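Local coordinates for protein proline dehydrogenase (Bradyrhizobium japonicum USDA 110, PDB 3HAZ) that probably oxidises proline to glutamate in two steps, pairing an FAD-dependent proline dehydrogenase with an NAD-dependent L-glutamate gamma-semialdehyde dehydrogenase in one polypeptide, at residues Ala267-Ala281 / Asp300-Gln314. Residues are numbered along the deposited sequence; the frame is centred on the assembly and turned at random.
With FAD (flavin-adenine dinucleotide), chain C.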
loop_
_atom_site.group_PDB
_atom_site.type_symbol
_atom_site.label_atom_id
_atom_site.label_comp_id
_atom_site.label_asym_id
_atom_site.label_seq_id
_atom_site.Cartn_x
_atom_site.Cartn_y
_atom_site.Cartn_z
ATOM N N ALA A 267 46.335 41.824 -20.394
ATOM C CA ALA A 267 47.413 40.970 -19.888
ATOM C C ALA A 267 48.755 41.709 -19.868
ATOM O O ALA A 267 49.535 41.573 -18.928
ATOM C CB ALA A 267 47.526 39.702 -20.733
ATOM N N GLN A 268 49.012 42.486 -20.916
ATOM C CA GLN A 268 50.233 43.274 -21.012
ATOM C C GLN A 268 50.302 44.311 -19.890
ATOM O O GLN A 268 51.359 44.545 -19.310
ATOM C CB GLN A 268 50.320 43.960 -22.374
ATOM C CG GLN A 268 50.396 43.001 -23.575
ATOM C CD GLN A 268 50.398 43.742 -24.905
ATOM O OE1 GLN A 268 49.993 44.907 -24.977
ATOM N NE2 GLN A 268 50.863 43.077 -25.963
ATOM N N ARG A 269 49.166 44.922 -19.584
ATOM C CA ARG A 269 49.106 45.920 -18.528
ATOM C C ARG A 269 49.363 45.278 -17.173
ATOM O O ARG A 269 49.993 45.882 -16.305
ATOM C CB ARG A 269 47.749 46.616 -18.535
ATOM C CG ARG A 269 47.587 47.631 -19.662
ATOM C CD ARG A 269 46.117 47.888 -19.941
ATOM N NE ARG A 269 45.922 48.888 -20.980
ATOM C CZ ARG A 269 45.865 50.194 -20.751
ATOM N NH1 ARG A 269 45.997 50.662 -19.516
ATOM N NH2 ARG A 269 45.681 51.033 -21.759
ATOM N N ALA A 270 48.856 44.058 -16.996
ATOM C CA ALA A 270 49.074 43.298 -15.773
ATOM C C ALA A 270 50.538 42.864 -15.681
ATOM O O ALA A 270 51.157 42.942 -14.623
ATOM C CB ALA A 270 48.152 42.079 -15.742
ATOM N N LYS A 271 51.080 42.404 -16.803
ATOM C CA LYS A 271 52.476 41.997 -16.866
ATOM C C LYS A 271 53.400 43.133 -16.431
ATOM O O LYS A 271 54.350 42.916 -15.682
ATOM C CB LYS A 271 52.839 41.532 -18.282
ATOM C CG LYS A 271 54.342 41.376 -18.508
ATOM C CD LYS A 271 54.629 40.690 -19.838
ATOM C CE LYS A 271 56.120 40.526 -20.081
ATOM N NZ LYS A 271 56.754 41.777 -20.574
ATOM N N ALA A 272 53.110 44.345 -16.899
ATOM C CA ALA A 272 53.934 45.506 -16.575
ATOM C C ALA A 272 54.006 45.776 -15.067
ATOM O O ALA A 272 54.955 46.388 -14.599
ATOM C CB ALA A 272 53.447 46.740 -17.324
ATOM N N HIS A 273 53.007 45.325 -14.312
ATOM C CA HIS A 273 53.071 45.423 -12.854
ATOM C C HIS A 273 53.393 44.072 -12.238
ATOM O O HIS A 273 53.341 43.912 -11.015
ATOM C CB HIS A 273 51.762 45.960 -12.266
ATOM C CG HIS A 273 51.529 47.411 -12.544
ATOM N ND1 HIS A 273 52.441 48.387 -12.211
ATOM C CD2 HIS A 273 50.484 48.049 -13.122
ATOM C CE1 HIS A 273 51.971 49.568 -12.573
ATOM N NE2 HIS A 273 50.786 49.391 -13.132
ATOM N N ASP A 274 53.717 43.107 -13.094
ATOM C CA ASP A 274 54.042 41.748 -12.669
ATOM C C ASP A 274 52.957 41.170 -11.769
ATOM O O ASP A 274 53.247 40.654 -10.692
ATOM C CB ASP A 274 55.389 41.719 -11.943
ATOM C CG ASP A 274 55.959 40.316 -11.830
ATOM O OD1 ASP A 274 55.658 39.483 -12.709
ATOM O OD2 ASP A 274 56.702 40.046 -10.863
ATOM N N LEU A 275 51.708 41.257 -12.220
ATOM C CA LEU A 275 50.565 40.788 -11.439
ATOM C C LEU A 275 50.141 39.372 -11.824
ATOM O O LEU A 275 50.502 38.870 -12.882
ATOM C CB LEU A 275 49.370 41.735 -11.619
ATOM C CG LEU A 275 49.552 43.215 -11.249
ATOM C CD1 LEU A 275 48.270 43.981 -11.574
ATOM C CD2 LEU A 275 49.937 43.383 -9.777
ATOM N N ASN A 276 49.382 38.734 -10.944
ATOM C CA ASN A 276 48.656 37.527 -11.290
ATOM C C ASN A 276 47.417 37.953 -12.093
ATOM O O ASN A 276 46.654 38.818 -11.658
ATOM C CB ASN A 276 48.254 36.790 -10.008
ATOM C CG ASN A 276 47.499 35.480 -10.280
ATOM O OD1 ASN A 276 46.705 35.034 -9.452
ATOM N ND2 ASN A 276 47.746 34.868 -11.435
ATOM N N PHE A 277 47.230 37.358 -13.266
ATOM C CA PHE A 277 46.132 37.714 -14.159
ATOM C C PHE A 277 45.325 36.453 -14.496
ATOM O O PHE A 277 45.808 35.580 -15.216
ATOM C CB PHE A 277 46.710 38.357 -15.428
ATOM C CG PHE A 277 45.676 38.879 -16.383
ATOM C CD1 PHE A 277 45.156 40.161 -16.235
ATOM C CD2 PHE A 277 45.240 38.101 -17.441
ATOM C CE1 PHE A 277 44.204 40.648 -17.116
ATOM C CE2 PHE A 277 44.287 38.580 -18.336
ATOM C CZ PHE A 277 43.768 39.854 -18.173
ATOM N N THR A 278 44.103 36.355 -13.975
ATOM C CA THR A 278 43.331 35.117 -14.086
ATOM C C THR A 278 42.058 35.291 -14.908
ATOM O O THR A 278 41.227 36.147 -14.601
ATOM C CB THR A 278 42.942 34.554 -12.692
ATOM O OG1 THR A 278 44.084 34.566 -11.829
ATOM C CG2 THR A 278 42.419 33.121 -12.812
ATOM N N VAL A 279 41.921 34.482 -15.955
ATOM C CA VAL A 279 40.680 34.411 -16.727
ATOM C C VAL A 279 39.689 33.446 -16.066
ATOM O O VAL A 279 39.935 32.238 -15.979
ATOM C CB VAL A 279 40.938 33.974 -18.191
ATOM C CG1 VAL A 279 39.632 33.982 -19.000
ATOM C CG2 VAL A 279 41.991 34.881 -18.847
ATOM N N ASP A 280 38.572 33.984 -15.587
ATOM C CA ASP A 280 37.574 33.169 -14.894
ATOM C C ASP A 280 36.983 32.127 -15.836
ATOM O O ASP A 280 37.014 32.286 -17.063
ATOM C CB ASP A 280 36.447 34.048 -14.341
ATOM C CG ASP A 280 36.868 34.858 -13.116
ATOM O OD1 ASP A 280 37.942 34.579 -12.531
ATOM O OD2 ASP A 280 36.109 35.775 -12.733
ATOM N N ALA A 281 36.442 31.061 -15.255
ATOM C CA ALA A 281 35.736 30.047 -16.026
ATOM C C ALA A 281 34.239 30.282 -15.881
ATOM O O ALA A 281 33.747 30.535 -14.779
ATOM C CB ALA A 281 36.112 28.662 -15.547
ATOM N N ASP A 300 51.013 35.208 -27.754
ATOM C CA ASP A 300 51.654 36.464 -28.130
ATOM C C ASP A 300 52.999 36.655 -27.429
ATOM O O ASP A 300 53.081 36.603 -26.205
ATOM C CB ASP A 300 50.738 37.656 -27.855
ATOM C CG ASP A 300 51.249 38.938 -28.494
ATOM O OD1 ASP A 300 52.227 39.512 -27.978
ATOM O OD2 ASP A 300 50.667 39.374 -29.507
ATOM N N PRO A 301 54.060 36.890 -28.214
ATOM C CA PRO A 301 55.432 37.020 -27.706
ATOM C C PRO A 301 55.560 38.070 -26.608
ATOM O O PRO A 301 56.485 37.991 -25.802
ATOM C CB PRO A 301 56.223 37.460 -28.943
ATOM C CG PRO A 301 55.424 36.945 -30.102
ATOM C CD PRO A 301 53.988 37.038 -29.678
ATOM N N SER A 302 54.647 39.036 -26.584
ATOM C CA SER A 302 54.689 40.114 -25.596
ATOM C C SER A 302 54.471 39.610 -24.166
ATOM O O SER A 302 54.731 40.334 -23.205
ATOM C CB SER A 302 53.658 41.199 -25.928
ATOM O OG SER A 302 52.337 40.750 -25.653
ATOM N N LEU A 303 53.998 38.375 -24.022
ATOM C CA LEU A 303 53.729 37.827 -22.690
ATOM C C LEU A 303 54.875 36.957 -22.157
ATOM O O LEU A 303 54.794 36.403 -21.062
ATOM C CB LEU A 303 52.388 37.085 -22.659
ATOM C CG LEU A 303 51.182 37.976 -22.987
ATOM C CD1 LEU A 303 49.857 37.230 -22.825
ATOM C CD2 LEU A 303 51.204 39.236 -22.127
ATOM N N LYS A 304 55.955 36.865 -22.926
ATOM C CA LYS A 304 57.154 36.169 -22.467
ATOM C C LYS A 304 57.737 36.846 -21.227
ATOM O O LYS A 304 57.586 38.057 -21.035
ATOM C CB LYS A 304 58.217 36.154 -23.569
ATOM C CG LYS A 304 57.899 35.258 -24.755
ATOM C CD LYS A 304 58.910 35.495 -25.885
ATOM C CE LYS A 304 58.757 34.470 -27.002
ATOM N NZ LYS A 304 59.005 33.079 -26.518
ATOM N N GLY A 305 58.410 36.060 -20.393
ATOM C CA GLY A 305 59.121 36.593 -19.244
ATOM C C GLY A 305 58.208 37.081 -18.134
ATOM O O GLY A 305 58.557 37.998 -17.396
ATOM N N TRP A 306 57.035 36.465 -18.019
ATOM C CA TRP A 306 56.067 36.837 -16.990
ATOM C C TRP A 306 55.305 35.598 -16.552
ATOM O O TRP A 306 54.806 34.842 -17.390
ATOM C CB TRP A 306 55.121 37.915 -17.522
ATOM C CG TRP A 306 53.885 38.159 -16.693
ATOM C CD1 TRP A 306 53.832 38.497 -15.370
ATOM C CD2 TRP A 306 52.525 38.115 -17.149
ATOM N NE1 TRP A 306 52.524 38.657 -14.974
ATOM C CE2 TRP A 306 51.704 38.430 -16.047
ATOM C CE3 TRP A 306 51.925 37.835 -18.379
ATOM C CZ2 TRP A 306 50.312 38.470 -16.141
ATOM C CZ3 TRP A 306 50.542 37.881 -18.472
ATOM C CH2 TRP A 306 49.752 38.195 -17.359
ATOM N N ASP A 307 55.231 35.385 -15.240
ATOM C CA ASP A 307 54.698 34.140 -14.687
ATOM C C ASP A 307 53.293 34.279 -14.077
ATOM O O ASP A 307 52.822 33.377 -13.375
ATOM C CB ASP A 307 55.655 33.580 -13.619
ATOM C CG ASP A 307 57.056 33.299 -14.160
ATOM O OD1 ASP A 307 57.221 33.169 -15.392
ATOM O OD2 ASP A 307 57.997 33.202 -13.340
ATOM N N GLY A 308 52.619 35.393 -14.345
ATOM C CA GLY A 308 51.347 35.670 -13.691
ATOM C C GLY A 308 50.080 35.308 -14.451
ATOM O O GLY A 308 48.985 35.322 -13.880
ATOM N N PHE A 309 50.212 34.992 -15.737
ATOM C CA PHE A 309 49.044 34.668 -16.552
ATOM C C PHE A 309 48.458 33.328 -16.148
ATOM O O PHE A 309 49.187 32.407 -15.783
ATOM C CB PHE A 309 49.384 34.652 -18.043
ATOM C CG PHE A 309 48.184 34.463 -18.934
ATOM C CD1 PHE A 309 47.465 35.555 -19.395
ATOM C CD2 PHE A 309 47.775 33.192 -19.309
ATOM C CE1 PHE A 309 46.360 35.385 -20.211
ATOM C CE2 PHE A 309 46.664 33.017 -20.121
ATOM C CZ PHE A 309 45.960 34.115 -20.575
ATOM N N GLY A 310 47.136 33.223 -16.225
ATOM C CA GLY A 310 46.461 32.000 -15.842
ATOM C C GLY A 310 44.962 32.000 -16.066
ATOM O O GLY A 310 44.390 32.947 -16.626
ATOM N N LEU A 311 44.326 30.923 -15.618
ATOM C CA LEU A 311 42.899 30.727 -15.826
ATOM C C LEU A 311 42.336 29.829 -14.738
ATOM O O LEU A 311 43.079 29.111 -14.056
ATOM C CB LEU A 311 42.644 30.072 -17.178
ATOM C CG LEU A 311 42.741 28.541 -17.186
ATOM C CD1 LEU A 311 42.133 27.970 -18.465
ATOM C CD2 LEU A 311 44.182 28.079 -17.022
ATOM N N ALA A 312 41.017 29.871 -14.590
ATOM C CA ALA A 312 40.319 28.982 -13.668
ATOM C C ALA A 312 39.838 27.748 -14.426
ATOM O O ALA A 312 39.500 27.832 -15.612
ATOM C CB ALA A 312 39.143 29.699 -13.020
ATOM N N ILE A 313 39.820 26.612 -13.733
ATOM C CA ILE A 313 39.311 25.356 -14.266
ATOM C C ILE A 313 38.319 24.762 -13.265
ATOM O O ILE A 313 38.630 24.623 -12.077
ATOM C CB ILE A 313 40.444 24.348 -14.516
ATOM C CG1 ILE A 313 41.481 24.933 -15.483
ATOM C CG2 ILE A 313 39.891 23.038 -15.071
ATOM C CD1 ILE A 313 42.770 24.124 -15.545
ATOM N N GLN A 314 37.126 24.424 -13.748
ATOM C CA GLN A 314 36.045 23.951 -12.887
ATOM C C GLN A 314 36.023 22.422 -12.783
ATOM O O GLN A 314 35.729 21.718 -13.754
ATOM C CB GLN A 314 34.697 24.444 -13.414
ATOM C CG GLN A 314 34.568 25.962 -13.535
ATOM C CD GLN A 314 33.740 26.370 -14.748
ATOM O OE1 GLN A 314 33.903 25.811 -15.834
ATOM N NE2 GLN A 314 32.851 27.344 -14.567
HETATM P PA FAD C . 31.558 23.196 -1.278
HETATM O O1A FAD C . 30.276 23.398 -0.285
HETATM O O2A FAD C . 32.463 22.142 -0.822
HETATM O O5B FAD C . 31.011 22.790 -2.755
HETATM C C5B FAD C . 30.032 23.602 -3.337
HETATM C C4B FAD C . 29.873 23.238 -4.819
HETATM O O4B FAD C . 29.901 21.769 -5.244
HETATM C C3B FAD C . 29.298 24.019 -5.836
HETATM O O3B FAD C . 29.637 25.393 -5.914
HETATM C C2B FAD C . 29.345 23.129 -7.052
HETATM O O2B FAD C . 30.361 23.391 -8.002
HETATM C C1B FAD C . 29.304 21.740 -6.523
HETATM N N9A FAD C . 28.007 21.104 -6.378
HETATM C C8A FAD C . 26.956 21.466 -5.542
HETATM N N7A FAD C . 25.957 20.545 -5.709
HETATM C C5A FAD C . 26.403 19.598 -6.660
HETATM C C6A FAD C . 25.761 18.372 -7.250
HETATM N N6A FAD C . 24.417 17.973 -6.850
HETATM N N1A FAD C . 26.409 17.642 -8.130
HETATM C C2A FAD C . 27.714 17.997 -8.526
HETATM N N3A FAD C . 28.330 19.176 -7.962
HETATM C C4A FAD C . 27.652 19.936 -7.042
HETATM N N1 FAD C . 33.619 29.024 -10.149
HETATM C C2 FAD C . 33.502 29.065 -11.517
HETATM O O2 FAD C . 32.549 28.290 -12.142
HETATM N N3 FAD C . 34.339 29.948 -12.280
HETATM C C4 FAD C . 35.254 30.744 -11.650
HETATM O O4 FAD C . 36.116 31.555 -12.399
HETATM C C4X FAD C . 35.382 30.699 -10.219
HETATM N N5 FAD C . 36.384 31.558 -9.516
HETATM C C5X FAD C . 36.491 31.504 -8.104
HETATM C C6 FAD C . 37.471 32.356 -7.415
HETATM C C7 FAD C . 37.579 32.296 -6.006
HETATM C C7M FAD C . 38.581 33.198 -5.303
HETATM C C8 FAD C . 36.716 31.378 -5.227
HETATM C C8M FAD C . 36.808 31.296 -3.695
HETATM C C9 FAD C . 35.780 30.565 -5.890
HETATM C C9A FAD C . 35.654 30.628 -7.358
HETATM N N10 FAD C . 34.680 29.785 -8.055
HETATM C C10 FAD C . 34.577 29.848 -9.495
HETATM C "C1'" FAD C . 33.898 28.720 -7.349
HETATM C "C2'" FAD C . 32.498 29.132 -6.825
HETATM O "O2'" FAD C . 32.381 30.551 -6.806
HETATM C "C3'" FAD C . 32.272 28.492 -5.446
HETATM O "O3'" FAD C . 32.983 29.218 -4.450
HETATM C "C4'" FAD C . 32.714 26.985 -5.391
HETATM O "O4'" FAD C . 32.299 26.163 -6.426
HETATM C "C5'" FAD C . 32.438 26.350 -4.002
HETATM O "O5'" FAD C . 33.279 25.241 -3.726
HETATM P P FAD C . 33.672 24.952 -2.140
HETATM O O1P FAD C . 34.767 23.696 -2.060
HETATM O O2P FAD C . 34.193 26.181 -1.530
HETATM O O3P FAD C . 32.268 24.654 -1.361
HETATM O O HOH W 1 56.679 37.153 -13.551
HETATM O O HOH W 2 39.006 29.938 -17.340
#
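The carbonyl oxygen of G308 takes two donors from the neighbouring strand: F277 N at 2.8 Å, nearly straight (174°) but well above the carbonyl plane, and N276 ND2, also at 2.8 Å, tilted modestly from that plane. N276 reaches it with CG anti to the backbone N (chi1 -179°), while its OD1 accepts from Q393. Lacking a side chain, G308 brings its CA within 3.4 Å of L275 O, a CA-H...O contact. Strands 276-279 and 309-314 continue in parallel, V279 N bonding to G310 O and A312 N to V279 O. The W306 indole suits the C-terminal end of helix 252-272, offering a broad face to K271, whose CA makes a CH-pi contact with the five-membered ring of W306, and an N-H to L275 O (W306 NE1, 2.9 Å); the G308 and F309 nitrogens over the other face help hold it. Both segments bond the flavin's pyrimidine edge: A281 N gives to FAD O4, FAD N3 to A281 O (2.6 Å), and the amide N-H of Q314 NE2 suits FAD O2 (2.6 Å, 173°). The small CB of A312 fits 3.6 Å from FAD O4. Strand 276-279, helix 287-298 and strand 309-314 form a beta-alpha-beta unit, with flavin at the C-terminal strand ends, characteristic of the proline dehydrogenase TIM barrel.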